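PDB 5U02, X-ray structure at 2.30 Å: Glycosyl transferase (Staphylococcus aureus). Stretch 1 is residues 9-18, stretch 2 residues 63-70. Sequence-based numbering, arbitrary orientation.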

# COMPACT_ATOMS: atom_id res chain seq x y z
N MET A 9 24.66 9.56 44.17
CA MET A 9 25.02 8.82 42.96
C MET A 9 26.40 9.21 42.47
O MET A 9 27.08 8.40 41.83
N ARG A 10 26.82 10.45 42.74
CA ARG A 10 28.18 10.85 42.42
C ARG A 10 29.17 10.00 43.20
O ARG A 10 30.10 9.42 42.63
N LEU A 11 28.97 9.89 44.52
CA LEU A 11 29.93 9.16 45.34
C LEU A 11 29.93 7.67 45.00
O LEU A 11 31.00 7.05 45.01
N ILE A 12 28.78 7.10 44.66
CA ILE A 12 28.75 5.71 44.21
C ILE A 12 29.59 5.55 42.95
O ILE A 12 30.36 4.60 42.81
N ALA A 13 29.44 6.48 42.00
CA ALA A 13 30.29 6.47 40.82
C ALA A 13 31.76 6.60 41.20
O ALA A 13 32.63 6.02 40.54
N VAL A 14 32.06 7.35 42.27
CA VAL A 14 33.45 7.52 42.70
C VAL A 14 34.03 6.20 43.20
O VAL A 14 35.18 5.86 42.89
N GLU A 15 33.24 5.42 43.95
CA GLU A 15 33.77 4.20 44.54
C GLU A 15 33.89 3.07 43.53
O GLU A 15 34.73 2.18 43.68
N ILE A 16 33.02 3.04 42.51
CA ILE A 16 33.22 2.08 41.43
C ILE A 16 34.58 2.31 40.77
O ILE A 16 35.23 1.36 40.32
N LEU A 17 35.03 3.56 40.73
CA LEU A 17 36.33 3.89 40.14
C LEU A 17 37.49 3.52 41.05
O LEU A 17 38.55 3.12 40.57
N ASN A 18 37.31 3.64 42.37
CA ASN A 18 38.36 3.31 43.32
C ASN A 18 38.27 1.87 43.83
O ASN A 18 38.97 1.53 44.79
N GLY A 63 24.37 17.59 36.66
CA GLY A 63 25.61 18.00 36.03
C GLY A 63 26.84 17.63 36.83
O GLY A 63 27.77 17.02 36.31
N ASP A 64 26.86 18.00 38.12
CA ASP A 64 27.99 17.66 38.97
C ASP A 64 28.15 16.15 39.11
O ASP A 64 29.27 15.65 39.20
N PHE A 65 27.03 15.42 39.14
CA PHE A 65 27.10 13.96 39.19
C PHE A 65 27.64 13.40 37.88
O PHE A 65 28.58 12.59 37.88
N ILE A 66 27.08 13.82 36.74
CA ILE A 66 27.57 13.35 35.45
C ILE A 66 28.97 13.90 35.16
O ILE A 66 29.71 13.32 34.36
N GLN A 67 29.37 15.00 35.82
CA GLN A 67 30.75 15.46 35.68
C GLN A 67 31.74 14.46 36.26
O GLN A 67 32.90 14.42 35.84
N ALA A 68 31.30 13.64 37.22
CA ALA A 68 32.20 12.72 37.90
C ALA A 68 32.54 11.50 37.05
O ALA A 68 33.59 10.89 37.26
N VAL A 69 31.68 11.13 36.10
CA VAL A 69 31.94 9.96 35.27
C VAL A 69 32.74 10.40 34.05
O VAL A 69 32.43 11.44 33.45
N PRO A 70 33.77 9.66 33.66
CA PRO A 70 34.64 10.12 32.57
C PRO A 70 33.92 10.14 31.24
O PRO A 70 32.98 9.38 30.99

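A helix in each stretch, from one chain, runs nearly parallel, 5° apart in direction, with axes 8.7 Å apart at closest approach. The contact buries 392 Å² in total and is mostly apolar. No hydrogen bond crosses it.

G63 has no side chain and makes no contact. D64 adopts chi1 t. Its CA-to-CB bond points sideways, but the carboxylate comes nearer to stretch 1 and forms a salt bridge with R10. R10 NH1 is 3.3 Å from D64 OD1. The carboxylate oxygen lies at the edge of the guanidinium, near its plane. R10 reaches it with chi1 t, chi2 t and chi3 p, and its NH2 is hydrogen-bonded to a residue just outside the stretches.

F65 (chi1 t) carries the ring that touches M9, R10 and A13. M9 CB sits over one face of the F65 ring, 3.9 Å from its centroid, a CH-pi contact. The ring also reaches the backbone: M9 O is 3.3 Å from F65 CE2, and R10 N is 3.4 Å from F65 CD2. This close fit goes with the short 4.6 Å between the CA atoms of R10 and F65. A13 CB meets the ring edge, 4.4 Å from F65 CE2. The M9 side chain, m at all three chi angles, starts toward stretch 2, but its end leads away.

The CA-to-CB bond of I66 (m, m) points away, though the end of the side chain comes nearer; that of Q67 points sideways. Neither touches stretch 1. A68 points toward stretch 1. Its small methyl packs on the aliphatic part of R10, with R10 CG 3.5 Å from A68 CB. L17, chi1 m and chi2 t, also points in and brings CD1 to 4.2 Å from A68 O.

V69 follows with chi1 m. V69 CG1 lies 3.9 Å from A13 CB, so A13 touches both F65 and V69. P70 stays just beyond contact distance.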

# COMPACT_ATOMS: atom_id res chain seq x y z
CB MET A 9 23.98 9.07 41.88
CG MET A 9 22.58 9.09 42.42
SD MET A 9 21.97 7.42 42.68
CE MET A 9 22.31 6.62 41.11
CB ARG A 10 28.42 12.34 42.70
CG ARG A 10 29.80 12.80 42.22
CD ARG A 10 30.26 14.16 42.77
NE ARG A 10 30.05 14.37 44.19
CZ ARG A 10 29.88 15.58 44.73
NH1 ARG A 10 29.83 16.65 43.95
NH2 ARG A 10 29.72 15.70 46.05
CB LEU A 11 29.64 9.39 46.83
CG LEU A 11 30.85 9.40 47.75
CD1 LEU A 11 30.56 10.08 49.01
CD2 LEU A 11 31.37 8.04 48.03
CB ILE A 12 27.31 5.22 43.99
CG1 ILE A 12 26.45 5.53 45.21
CG2 ILE A 12 27.31 3.72 43.69
CD1 ILE A 12 25.06 4.95 45.10
CB ALA A 13 29.88 7.59 39.87
CB VAL A 14 33.55 8.63 43.77
CG1 VAL A 14 34.98 8.78 44.25
CG2 VAL A 14 33.07 9.96 43.22
CB GLU A 15 32.93 3.77 45.75
CG GLU A 15 32.38 4.93 46.59
CD GLU A 15 31.67 4.46 47.86
OE1 GLU A 15 30.42 4.49 47.89
OE2 GLU A 15 32.38 4.10 48.82
CB ILE A 16 32.07 2.17 40.40
CG1 ILE A 16 30.72 1.95 41.08
CG2 ILE A 16 32.26 1.17 39.28
CD1 ILE A 16 29.54 2.14 40.14
CB LEU A 17 36.38 5.37 39.79
CG LEU A 17 35.35 5.87 38.77
CD1 LEU A 17 35.36 7.38 38.69
CD2 LEU A 17 35.61 5.25 37.40
CB ASN A 18 38.35 4.29 44.49
CG ASN A 18 39.07 5.58 44.17
OD1 ASN A 18 40.20 5.57 43.67
ND2 ASN A 18 38.43 6.71 44.46
CB ASP A 64 27.84 18.32 40.34
CG ASP A 64 29.17 18.46 41.07
OD1 ASP A 64 29.22 19.23 42.06
OD2 ASP A 64 30.15 17.82 40.67
CB PHE A 65 25.72 13.40 39.52
CG PHE A 65 25.49 11.99 39.04
CD1 PHE A 65 24.43 11.70 38.20
CD2 PHE A 65 26.31 10.95 39.45
CE1 PHE A 65 24.20 10.41 37.76
CE2 PHE A 65 26.09 9.66 39.00
CZ PHE A 65 25.04 9.39 38.16
CB ILE A 66 26.56 13.71 34.34
CG1 ILE A 66 25.22 13.04 34.61
CG2 ILE A 66 27.06 13.27 32.97
CD1 ILE A 66 25.26 11.53 34.58
CB GLN A 67 30.92 16.82 36.37
CG GLN A 67 30.76 18.01 35.44
CD GLN A 67 30.40 19.29 36.17
OE1 GLN A 67 30.55 19.38 37.39
NE2 GLN A 67 29.91 20.28 35.43
CB ALA A 68 31.59 12.26 39.22
CB VAL A 69 30.64 9.24 34.87
CG1 VAL A 69 30.12 8.42 36.03
CG2 VAL A 69 29.60 10.23 34.42
CB PRO A 70 35.77 9.08 32.56
CG PRO A 70 35.70 8.40 33.89
CD PRO A 70 34.25 8.40 34.26